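Local coordinates for lipoprotein (Bacillus anthracis, PDB 4JG9) that is of unknown function but, as a putative lipoprotein with a DUF4871 domain, is probably held at the cell membrane by a lipid anchor, at residues V53-T58 and Q168-T172; E72-A78 and I90-D96; L104-K110 and W155-V161; P118-Q122 and P144-L149. Residues are numbered along the deposited sequence.

Contact 1: residues V53-T58 and Q168-T172; sequences VNWEET and QFVIT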
# COMPACT_ATOMS: atom_id res chain seq x y z
N VAL A 53 -18.18 11.08 9.00
CA VAL A 53 -18.29 9.67 9.31
C VAL A 53 -18.92 9.50 10.68
O VAL A 53 -18.54 10.16 11.64
CB VAL A 53 -16.91 8.96 9.24
CG1 VAL A 53 -16.98 7.56 9.86
CG2 VAL A 53 -16.41 8.91 7.80
N ASN A 54 -19.91 8.63 10.75
CA ASN A 54 -20.53 8.34 12.02
C ASN A 54 -19.83 7.09 12.49
O ASN A 54 -19.96 6.04 11.88
CB ASN A 54 -22.02 8.09 11.83
CG ASN A 54 -22.75 7.87 13.13
OD1 ASN A 54 -22.23 8.15 14.21
ND2 ASN A 54 -23.98 7.37 13.04
N TRP A 55 -19.09 7.20 13.58
CA TRP A 55 -18.28 6.09 14.01
C TRP A 55 -19.04 5.07 14.82
O TRP A 55 -18.85 4.92 16.02
CB TRP A 55 -17.02 6.58 14.73
CG TRP A 55 -16.00 7.04 13.76
CD1 TRP A 55 -15.76 8.32 13.36
CD2 TRP A 55 -15.09 6.22 13.02
NE1 TRP A 55 -14.75 8.35 12.44
CE2 TRP A 55 -14.33 7.07 12.21
CE3 TRP A 55 -14.85 4.85 12.97
CZ2 TRP A 55 -13.34 6.59 11.36
CZ3 TRP A 55 -13.88 4.38 12.13
CH2 TRP A 55 -13.13 5.25 11.34
N GLU A 56 -19.91 4.37 14.12
CA GLU A 56 -20.71 3.31 14.68
C GLU A 56 -20.81 2.25 13.60
O GLU A 56 -20.84 2.58 12.42
CB GLU A 56 -22.09 3.84 15.03
CG GLU A 56 -22.94 2.90 15.85
CD GLU A 56 -24.27 3.52 16.23
OE1 GLU A 56 -24.35 4.76 16.32
OE2 GLU A 56 -25.24 2.77 16.43
N GLU A 57 -20.88 0.99 13.99
CA GLU A 57 -21.00 -0.10 13.03
C GLU A 57 -22.24 0.11 12.19
O GLU A 57 -23.30 0.47 12.72
CB GLU A 57 -21.09 -1.43 13.75
CG GLU A 57 -21.29 -2.62 12.83
CD GLU A 57 -21.44 -3.92 13.59
OE1 GLU A 57 -20.79 -4.92 13.20
OE2 GLU A 57 -22.21 -3.96 14.57
N THR A 58 -22.10 -0.05 10.87
CA THR A 58 -23.24 0.05 9.96
C THR A 58 -24.23 -1.08 10.26
O THR A 58 -23.82 -2.23 10.43
CB THR A 58 -22.77 -0.05 8.49
OG1 THR A 58 -21.95 1.07 8.17
CG2 THR A 58 -23.95 -0.04 7.56
N GLN A 168 -18.95 5.13 1.37
CA GLN A 168 -18.17 4.68 2.51
C GLN A 168 -19.08 4.07 3.56
O GLN A 168 -20.26 4.40 3.63
CB GLN A 168 -17.40 5.87 3.11
CG GLN A 168 -18.27 6.83 3.91
CD GLN A 168 -17.55 8.12 4.29
OE1 GLN A 168 -18.17 9.05 4.78
NE2 GLN A 168 -16.25 8.18 4.02
N PHE A 169 -18.56 3.14 4.36
CA PHE A 169 -19.30 2.67 5.53
C PHE A 169 -18.37 2.07 6.57
O PHE A 169 -17.21 1.78 6.29
CB PHE A 169 -20.46 1.73 5.15
CG PHE A 169 -20.03 0.44 4.51
CD1 PHE A 169 -19.77 -0.68 5.28
CD2 PHE A 169 -19.92 0.35 3.14
CE1 PHE A 169 -19.38 -1.88 4.69
CE2 PHE A 169 -19.52 -0.84 2.55
CZ PHE A 169 -19.25 -1.95 3.32
N VAL A 170 -18.87 1.93 7.79
CA VAL A 170 -18.06 1.50 8.92
C VAL A 170 -18.33 0.05 9.29
O VAL A 170 -19.47 -0.39 9.35
CB VAL A 170 -18.30 2.42 10.14
CG1 VAL A 170 -17.63 1.88 11.38
CG2 VAL A 170 -17.80 3.82 9.84
N ILE A 171 -17.26 -0.70 9.55
CA ILE A 171 -17.40 -2.09 9.96
C ILE A 171 -16.66 -2.30 11.26
O ILE A 171 -15.89 -1.43 11.69
CB ILE A 171 -16.86 -3.06 8.88
CG1 ILE A 171 -15.39 -2.77 8.58
CG2 ILE A 171 -17.65 -2.92 7.58
CD1 ILE A 171 -14.49 -3.90 8.92
N THR A 172 -16.90 -3.43 11.90
CA THR A 172 -16.23 -3.77 13.16
C THR A 172 -15.29 -4.94 12.95
O THR A 172 -15.67 -5.95 12.35
CB THR A 172 -17.24 -4.18 14.23
OG1 THR A 172 -18.22 -3.15 14.39
CG2 THR A 172 -16.54 -4.43 15.55
O HOH W 1 -18.96 -5.56 10.70

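Contact 2: residues E72-A78 and I90-D96; sequences EEKIAMA and IMWYFLD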
# COMPACT_ATOMS: atom_id res chain seq x y z
N GLU A 72 -27.68 0.47 1.56
CA GLU A 72 -28.80 -0.15 0.87
C GLU A 72 -28.97 0.43 -0.52
O GLU A 72 -28.83 1.64 -0.72
CB GLU A 72 -30.09 0.02 1.68
CG GLU A 72 -30.12 -0.85 2.93
CD GLU A 72 -31.45 -0.78 3.68
OE1 GLU A 72 -32.50 -1.13 3.09
OE2 GLU A 72 -31.43 -0.40 4.87
N GLU A 73 -29.20 -0.45 -1.49
CA GLU A 73 -29.47 -0.06 -2.86
C GLU A 73 -28.23 0.45 -3.58
O GLU A 73 -28.32 0.98 -4.67
CB GLU A 73 -30.60 0.97 -2.93
CG GLU A 73 -31.97 0.40 -2.62
CD GLU A 73 -33.08 1.43 -2.74
OE1 GLU A 73 -32.89 2.46 -3.41
OE2 GLU A 73 -34.16 1.20 -2.16
N LYS A 74 -27.07 0.31 -2.95
CA LYS A 74 -25.83 0.74 -3.57
C LYS A 74 -24.78 -0.34 -3.53
O LYS A 74 -24.62 -1.09 -4.49
CB LYS A 74 -25.32 2.01 -2.91
CG LYS A 74 -26.26 3.19 -3.08
CD LYS A 74 -25.59 4.50 -2.73
CE LYS A 74 -24.55 4.89 -3.76
NZ LYS A 74 -23.91 6.19 -3.41
N ILE A 75 -24.06 -0.43 -2.43
CA ILE A 75 -23.05 -1.44 -2.26
C ILE A 75 -23.05 -2.00 -0.85
O ILE A 75 -23.26 -1.28 0.11
CB ILE A 75 -21.66 -0.89 -2.64
CG1 ILE A 75 -20.65 -2.02 -2.79
CG2 ILE A 75 -21.20 0.14 -1.63
CD1 ILE A 75 -19.38 -1.61 -3.49
N ALA A 76 -22.80 -3.29 -0.72
CA ALA A 76 -22.76 -3.93 0.58
C ALA A 76 -21.91 -5.18 0.53
O ALA A 76 -21.62 -5.70 -0.55
CB ALA A 76 -24.18 -4.26 1.05
N MSE A 77 -21.50 -5.67 1.71
CA MSE A 77 -20.82 -6.95 1.81
C MSE A 77 -21.67 -7.91 2.62
O MSE A 77 -22.56 -7.49 3.36
CB MSE A 77 -19.45 -6.79 2.45
CG MSE A 77 -19.48 -6.06 3.78
SE MSE A 77 -17.73 -6.03 4.70
CE MSE A 77 -18.12 -7.52 5.88
N ALA A 78 -21.39 -9.20 2.49
CA ALA A 78 -22.08 -10.19 3.31
C ALA A 78 -21.79 -9.88 4.77
O ALA A 78 -20.66 -9.54 5.14
CB ALA A 78 -21.61 -11.59 2.96
N ILE A 90 -14.80 -12.40 1.57
CA ILE A 90 -16.15 -11.92 1.81
C ILE A 90 -16.83 -11.50 0.53
O ILE A 90 -16.26 -10.78 -0.29
CB ILE A 90 -16.15 -10.77 2.83
CG1 ILE A 90 -15.61 -11.29 4.16
CG2 ILE A 90 -17.57 -10.22 3.01
CD1 ILE A 90 -15.54 -10.30 5.29
N MSE A 91 -18.04 -11.99 0.33
CA MSE A 91 -18.76 -11.67 -0.87
C MSE A 91 -19.26 -10.22 -0.85
O MSE A 91 -19.89 -9.76 0.11
CB MSE A 91 -19.89 -12.68 -1.10
CG MSE A 91 -19.46 -13.83 -2.03
SE MSE A 91 -19.55 -13.22 -3.89
CE MSE A 91 -21.11 -12.12 -3.53
N TRP A 92 -18.95 -9.49 -1.92
CA TRP A 92 -19.44 -8.12 -2.06
C TRP A 92 -20.57 -8.07 -3.07
O TRP A 92 -20.60 -8.86 -4.02
CB TRP A 92 -18.31 -7.19 -2.47
CG TRP A 92 -17.48 -6.79 -1.31
CD1 TRP A 92 -16.67 -7.60 -0.55
CD2 TRP A 92 -17.35 -5.47 -0.75
NE1 TRP A 92 -16.06 -6.88 0.45
CE2 TRP A 92 -16.46 -5.57 0.35
CE3 TRP A 92 -17.91 -4.23 -1.07
CZ2 TRP A 92 -16.10 -4.46 1.12
CZ3 TRP A 92 -17.56 -3.13 -0.29
CH2 TRP A 92 -16.66 -3.25 0.79
N TYR A 93 -21.52 -7.16 -2.84
CA TYR A 93 -22.72 -7.07 -3.67
C TYR A 93 -22.92 -5.67 -4.21
O TYR A 93 -22.91 -4.68 -3.45
CB TYR A 93 -23.95 -7.48 -2.84
CG TYR A 93 -23.92 -8.90 -2.35
CD1 TYR A 93 -23.28 -9.23 -1.15
CD2 TYR A 93 -24.55 -9.92 -3.05
CE1 TYR A 93 -23.26 -10.54 -0.68
CE2 TYR A 93 -24.53 -11.23 -2.59
CZ TYR A 93 -23.89 -11.53 -1.40
OH TYR A 93 -23.87 -12.83 -0.94
N PHE A 94 -23.13 -5.58 -5.53
CA PHE A 94 -23.30 -4.30 -6.21
C PHE A 94 -24.76 -4.07 -6.52
O PHE A 94 -25.23 -4.42 -7.60
CB PHE A 94 -22.43 -4.26 -7.47
CG PHE A 94 -21.01 -4.63 -7.20
CD1 PHE A 94 -20.18 -3.76 -6.51
CD2 PHE A 94 -20.51 -5.85 -7.59
CE1 PHE A 94 -18.88 -4.10 -6.24
CE2 PHE A 94 -19.21 -6.20 -7.32
CZ PHE A 94 -18.40 -5.32 -6.64
N LEU A 95 -25.45 -3.48 -5.55
CA LEU A 95 -26.90 -3.33 -5.56
C LEU A 95 -27.35 -2.24 -6.51
O LEU A 95 -28.44 -2.31 -7.08
CB LEU A 95 -27.40 -3.02 -4.14
CG LEU A 95 -26.78 -3.89 -3.04
CD1 LEU A 95 -27.18 -3.38 -1.67
CD2 LEU A 95 -27.21 -5.35 -3.20
N ASP A 96 -26.50 -1.24 -6.67
CA ASP A 96 -26.80 -0.11 -7.53
C ASP A 96 -26.97 -0.57 -8.99
O ASP A 96 -26.03 -1.10 -9.60
CB ASP A 96 -25.68 0.92 -7.40
CG ASP A 96 -25.96 2.21 -8.14
OD1 ASP A 96 -26.93 2.28 -8.92
OD2 ASP A 96 -25.19 3.17 -7.93

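Contact 3: residues L104-K110 and W155-V161; sequences LSIIALK and WVLNIYV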
# COMPACT_ATOMS: atom_id res chain seq x y z
N LEU A 104 -12.25 -1.42 -8.80
CA LEU A 104 -12.77 -1.06 -7.48
C LEU A 104 -11.64 -0.87 -6.49
O LEU A 104 -10.76 -1.73 -6.37
CB LEU A 104 -13.71 -2.16 -6.98
CG LEU A 104 -14.33 -1.99 -5.60
CD1 LEU A 104 -15.46 -0.99 -5.64
CD2 LEU A 104 -14.83 -3.33 -5.10
N SER A 105 -11.65 0.26 -5.79
CA SER A 105 -10.67 0.52 -4.74
C SER A 105 -11.31 0.63 -3.36
O SER A 105 -12.41 1.17 -3.20
CB SER A 105 -9.88 1.81 -5.02
OG SER A 105 -9.29 1.82 -6.31
N ILE A 106 -10.62 0.10 -2.37
CA ILE A 106 -11.04 0.24 -1.00
C ILE A 106 -9.88 0.77 -0.17
O ILE A 106 -8.83 0.15 -0.10
CB ILE A 106 -11.49 -1.08 -0.39
CG1 ILE A 106 -12.74 -1.59 -1.10
CG2 ILE A 106 -11.79 -0.89 1.09
CD1 ILE A 106 -13.03 -3.02 -0.80
N ILE A 107 -10.09 1.92 0.45
CA ILE A 107 -9.09 2.54 1.31
C ILE A 107 -9.64 2.64 2.72
O ILE A 107 -10.63 3.34 2.94
CB ILE A 107 -8.76 3.94 0.81
CG1 ILE A 107 -8.26 3.90 -0.64
CG2 ILE A 107 -7.74 4.61 1.73
CD1 ILE A 107 -7.76 5.23 -1.16
N ALA A 108 -8.99 1.97 3.67
CA ALA A 108 -9.51 1.86 5.03
C ALA A 108 -8.75 2.74 6.02
O ALA A 108 -7.54 2.98 5.88
CB ALA A 108 -9.47 0.42 5.49
N LEU A 109 -9.48 3.25 7.00
CA LEU A 109 -8.85 3.95 8.12
C LEU A 109 -9.50 3.53 9.42
O LEU A 109 -10.73 3.44 9.53
CB LEU A 109 -8.96 5.47 7.98
CG LEU A 109 -8.09 6.04 6.86
CD1 LEU A 109 -8.95 6.39 5.65
CD2 LEU A 109 -7.29 7.24 7.35
N LYS A 110 -8.67 3.28 10.42
CA LYS A 110 -9.18 2.94 11.72
C LYS A 110 -9.72 4.20 12.38
O LYS A 110 -9.33 5.32 12.02
CB LYS A 110 -8.08 2.33 12.59
CG LYS A 110 -8.61 1.58 13.80
CD LYS A 110 -7.52 0.89 14.56
CE LYS A 110 -8.15 0.09 15.69
NZ LYS A 110 -7.14 -0.60 16.53
N TRP A 155 -13.48 0.47 11.73
CA TRP A 155 -12.77 0.87 10.54
C TRP A 155 -13.77 1.44 9.56
O TRP A 155 -14.86 0.87 9.39
CB TRP A 155 -12.09 -0.34 9.89
CG TRP A 155 -10.94 -0.89 10.68
CD1 TRP A 155 -11.01 -1.74 11.74
CD2 TRP A 155 -9.54 -0.62 10.47
NE1 TRP A 155 -9.74 -2.02 12.21
CE2 TRP A 155 -8.83 -1.34 11.44
CE3 TRP A 155 -8.83 0.16 9.55
CZ2 TRP A 155 -7.43 -1.31 11.52
CZ3 TRP A 155 -7.44 0.20 9.63
CH2 TRP A 155 -6.76 -0.53 10.61
N VAL A 156 -13.43 2.55 8.92
CA VAL A 156 -14.25 3.06 7.84
C VAL A 156 -13.69 2.56 6.51
O VAL A 156 -12.47 2.54 6.29
CB VAL A 156 -14.36 4.60 7.84
CG1 VAL A 156 -12.97 5.26 7.67
CG2 VAL A 156 -15.34 5.08 6.76
N LEU A 157 -14.58 2.12 5.63
CA LEU A 157 -14.18 1.64 4.32
C LEU A 157 -14.56 2.64 3.24
O LEU A 157 -15.74 2.80 2.93
CB LEU A 157 -14.87 0.31 4.05
CG LEU A 157 -14.14 -0.98 4.44
CD1 LEU A 157 -13.52 -0.87 5.79
CD2 LEU A 157 -15.13 -2.14 4.40
N ASN A 158 -13.57 3.34 2.68
CA ASN A 158 -13.84 4.31 1.61
C ASN A 158 -13.74 3.64 0.25
O ASN A 158 -12.74 3.01 -0.07
CB ASN A 158 -12.87 5.48 1.69
CG ASN A 158 -12.89 6.14 3.04
OD1 ASN A 158 -13.83 6.86 3.37
ND2 ASN A 158 -11.85 5.88 3.84
N ILE A 159 -14.80 3.75 -0.54
CA ILE A 159 -14.92 2.97 -1.77
C ILE A 159 -14.87 3.88 -3.00
O ILE A 159 -15.57 4.90 -3.06
CB ILE A 159 -16.21 2.12 -1.77
CG1 ILE A 159 -16.22 1.15 -0.58
CG2 ILE A 159 -16.37 1.35 -3.07
CD1 ILE A 159 -17.61 0.99 -0.00
N TYR A 160 -14.04 3.50 -3.96
CA TYR A 160 -13.85 4.26 -5.19
C TYR A 160 -14.07 3.32 -6.36
O TYR A 160 -13.82 2.12 -6.26
CB TYR A 160 -12.44 4.86 -5.26
CG TYR A 160 -12.12 5.75 -4.09
CD1 TYR A 160 -12.09 7.14 -4.23
CD2 TYR A 160 -11.84 5.21 -2.83
CE1 TYR A 160 -11.81 7.96 -3.14
CE2 TYR A 160 -11.56 6.03 -1.74
CZ TYR A 160 -11.55 7.40 -1.90
OH TYR A 160 -11.27 8.19 -0.82
N VAL A 161 -14.60 3.86 -7.44
CA VAL A 161 -14.68 3.14 -8.69
C VAL A 161 -14.09 4.01 -9.76
O VAL A 161 -14.45 5.20 -9.88
CB VAL A 161 -16.13 2.77 -9.05
CG1 VAL A 161 -16.21 2.19 -10.47
CG2 VAL A 161 -16.70 1.82 -8.01

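Contact 4: residues P118-Q122 and P144-L149; sequences PLLFQ and PLTMSL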
# COMPACT_ATOMS: atom_id res chain seq x y z
N PRO A 118 -4.49 -0.23 2.69
CA PRO A 118 -5.21 -1.13 1.81
C PRO A 118 -5.60 -2.37 2.58
O PRO A 118 -4.89 -2.74 3.51
CB PRO A 118 -4.17 -1.47 0.75
CG PRO A 118 -2.87 -1.30 1.43
CD PRO A 118 -3.06 -0.14 2.35
N LEU A 119 -6.69 -3.02 2.21
CA LEU A 119 -6.99 -4.26 2.81
C LEU A 119 -7.12 -5.36 1.81
O LEU A 119 -7.49 -6.44 2.22
CB LEU A 119 -8.23 -4.16 3.71
CG LEU A 119 -9.44 -3.37 3.25
CD1 LEU A 119 -10.09 -4.02 2.03
CD2 LEU A 119 -10.44 -3.28 4.38
N LEU A 120 -6.86 -5.20 0.53
CA LEU A 120 -7.05 -6.39 -0.29
C LEU A 120 -5.85 -7.33 -0.30
O LEU A 120 -4.72 -6.91 -0.47
CB LEU A 120 -7.51 -6.02 -1.69
CG LEU A 120 -8.89 -5.39 -1.77
CD1 LEU A 120 -9.11 -4.77 -3.14
CD2 LEU A 120 -9.97 -6.41 -1.46
N PHE A 121 -6.12 -8.62 -0.10
CA PHE A 121 -5.12 -9.67 -0.17
C PHE A 121 -5.68 -10.68 -1.14
O PHE A 121 -6.27 -11.67 -0.74
CB PHE A 121 -4.87 -10.31 1.18
CG PHE A 121 -3.98 -9.51 2.08
CD1 PHE A 121 -4.51 -8.69 3.05
CD2 PHE A 121 -2.61 -9.58 1.96
CE1 PHE A 121 -3.70 -7.96 3.87
CE2 PHE A 121 -1.79 -8.85 2.78
CZ PHE A 121 -2.33 -8.04 3.74
N GLN A 122 -5.51 -10.40 -2.42
CA GLN A 122 -6.15 -11.16 -3.47
C GLN A 122 -5.33 -12.38 -3.90
O GLN A 122 -4.12 -12.30 -4.11
CB GLN A 122 -6.40 -10.25 -4.67
CG GLN A 122 -7.48 -9.19 -4.43
CD GLN A 122 -8.88 -9.81 -4.18
OE1 GLN A 122 -9.16 -10.31 -3.09
NE2 GLN A 122 -9.74 -9.76 -5.19
N PRO A 144 -16.29 -11.79 -4.94
CA PRO A 144 -15.61 -12.20 -3.70
C PRO A 144 -14.30 -11.46 -3.50
O PRO A 144 -13.51 -11.38 -4.42
CB PRO A 144 -15.35 -13.69 -3.90
CG PRO A 144 -15.53 -13.95 -5.35
CD PRO A 144 -16.00 -12.71 -6.05
N LEU A 145 -14.11 -10.89 -2.32
CA LEU A 145 -12.90 -10.17 -1.99
C LEU A 145 -12.31 -10.70 -0.69
O LEU A 145 -13.01 -10.84 0.32
CB LEU A 145 -13.21 -8.68 -1.82
CG LEU A 145 -13.76 -7.97 -3.05
CD1 LEU A 145 -14.06 -6.51 -2.73
CD2 LEU A 145 -12.78 -8.09 -4.20
N THR A 146 -11.02 -10.97 -0.71
CA THR A 146 -10.35 -11.43 0.50
C THR A 146 -9.73 -10.23 1.21
O THR A 146 -8.91 -9.49 0.64
CB THR A 146 -9.29 -12.50 0.18
OG1 THR A 146 -9.92 -13.60 -0.48
CG2 THR A 146 -8.64 -13.01 1.46
N MSE A 147 -10.13 -10.05 2.47
CA MSE A 147 -9.72 -8.86 3.21
C MSE A 147 -9.05 -9.22 4.52
O MSE A 147 -9.25 -10.32 5.05
CB MSE A 147 -10.94 -8.00 3.53
CG MSE A 147 -11.81 -7.67 2.34
SE MSE A 147 -13.28 -6.46 2.79
CE MSE A 147 -14.36 -7.65 3.72
N SER A 148 -8.30 -8.27 5.05
CA SER A 148 -7.71 -8.41 6.37
C SER A 148 -7.50 -7.03 6.99
O SER A 148 -7.01 -6.12 6.31
CB SER A 148 -6.39 -9.18 6.28
OG SER A 148 -5.90 -9.50 7.58
N LEU A 149 -7.88 -6.86 8.25
CA LEU A 149 -7.64 -5.63 9.01
C LEU A 149 -6.61 -5.90 10.10
O LEU A 149 -6.67 -6.93 10.78
CB LEU A 149 -8.92 -5.11 9.66
CG LEU A 149 -9.93 -4.31 8.82
CD1 LEU A 149 -9.18 -3.32 7.94
CD2 LEU A 149 -10.83 -5.22 8.00

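Contact 1: residues V53-T58 and Q168-T172
A single carbonyl takes two hydrogen bonds from one residue here: Val170 O accepts from Thr58 N at 3.1 Å, nearly straight at 167°, and from Thr58 OG1, also at 3.1 Å. The hydroxyl thus folds back beside its own amide, over the backbone of strand 168-172, and Thr58 OG1 lies 3.4 Å from Phe169 CB. The partner segment 53-58 is not itself a strand. It is bent by an inverse gamma turn centred on Trp55, closed by Glu56 N bonding to Asn54 O at 2.8 Å, and the resulting arch fits over Val170, whose side chain points toward it. Val170 CG2 meets Val53 CG1 at 3.8 Å and Asn54 O at 3.7 Å, Val170 CB lies 3.4 Å from Glu56 O, and the Trp55 ring closes in with CE3 4.4 Å from Val170 CG1. Farther along, a water donates to Glu57 OE1 and accepts from Thr172 N, at 3.2 Å each. Phe169 and Ile171 pair through their backbones with Leu157 and Trp155 of the neighbouring strand, so the Val170 carbonyl points to the other edge. The arrangement is that of an irregular loop bordering the edge strand of an antiparallel sheet in a beta sandwich.

Contact 2: residues E72-A78 and I90-D96
The ring of Trp92 provides a platform on which Met77 rests: Met77 CB sits 3.9 Å from the centroid of the five-membered ring, 10° off its normal, a CH-pi contact. Met77 SE (selenomethionine) lies obliquely, 5.0 Å from the centroid of the Trp92 six-membered ring, a Met-aromatic contact, and Met77 CE reaches on to Ile90 CD1 at 3.8 Å. Ile75 fills the gap between two aromatic rings, with CD1 3.7 Å from Phe94 CE1 and 3.9 Å from Trp92 CE3 at the ring edge. These side chains share one face of an antiparallel beta hairpin, strands 75-78 and 88-94, whose rungs are Ala76 N to Tyr93 O (3.1 Å), Tyr93 N to Ala76 O (2.7 Å) and Ala78 N to Met91 O (2.9 Å). On the reverse face the Tyr93 ring sets its edge along the backbone from Ala76 to Ala78, CE1 4.1 Å from Ala78 CB, while Leu95 CD1 comes within 4.1 Å of Ala76 CB. Leu68 also touches Ala76 and Tyr93. Lys74 and Ile75 both face Ile71 in a classic beta bulge; on the hairpin side Lys74 O accepts from Asp96 N at 2.9 Å and, weakly, from Leu95 N at 2.7 Å.

Contact 3: residues L104-K110 and W155-V161
Backbone hydrogen bonds hold strands 104-110 and 155-161 in unbroken antiparallel register from Leu104-Val161 to Lys110-Trp155. Ser105-Tyr160, Ile107-Asn158 and Leu109-Val156 are the hydrogen-bonded pairs, each closed by two N-H...O bonds; Ser105 N to Tyr160 O is 2.9 Å at 173°. One side chain joins this ladder: Asn158 ND2 donates to Ile107 O at 3.0 Å, alongside Asn158 N, while its OD1 accepts from Gln168. Between the pairs, the shortest CA-H...O contact is Ala108 CA to Val156 O, 3.3 Å. Apolar packing lines the face that carries Leu104, Ile106, Leu157 and Ile159, where Leu104 CD1 touches Ile159 CG2 at 3.6 Å and Trp92 of the other sheet leans on Ile106, Leu157 and Ile159. Ending this Leu104-Ile106 face, Lys110 CB lies 3.6 Å from the Trp155 six-membered ring centroid, a CH-pi contact, while NZ bonds to Ser151. The reverse face holds Ile107 CD1 against Tyr160 CE2 at 3.9 Å. These interior strands of one antiparallel sheet turn the mainly apolar Leu104-Ile106 face to the other, as in a beta sandwich.

Contact 4: residues P118-Q122 and P144-L149
The loop 118-122 leaves one sheet of the beta sandwich and passes along strand 142-147, an outermost strand of the other sheet, so that this contact bridges the two layers at an edge. At the start, Pro118 O is hydrogen-bonded to Asn40 of the second subunit. Leu119 then turns its side chain inward: CD1 packs on Met147 CG at 4.0 Å and CD2 on Leu149 CD1 at 3.8 Å, while the same residue meets Ile106 and Ala108 of strand 102-110, in the sheet the loop has just left. Leu119 O receives a weak bond from Ser148 N at 3.5 Å. Leu120 sets its CA-to-CB bond away from the strand, yet CD2 still comes within 4.0 Å of Leu145 CB. Phe121 N gives the straightest bond, 3.0 Å to Thr146 O at 176°, and its ring, with CD1 3.8 Å from Ser148 CB, makes a cation-pi contact with Lys87. Gln122 substitutes a side-chain amide for a backbone carbonyl: its OE1 accepts from Thr146 N at 3.1 Å.

The four contacts are spread over the two packed antiparallel sheets of a small all-beta domain. Contact 1 spans most of the modelled chain and encloses the others; contact 2 closes before contact 3 opens, and contact 4 falls within the span of contact 3. Contacts 1 and 3 adjoin in one sheet through neighbouring strands 153-161 and 164-173, their centres about 11 Å apart, whereas contacts 2 and 4 meet in the other, where strands 88-94 and 142-147 pair and centres lie about 15 Å apart. Trp92 ties the sheets together, with CZ2 3.9 Å from Ile106 CD1 and CH2 3.8 Å from Phe169 CZ. Contacts 3 and 4 also touch the second subunit, linking this core to the dimeric assembly.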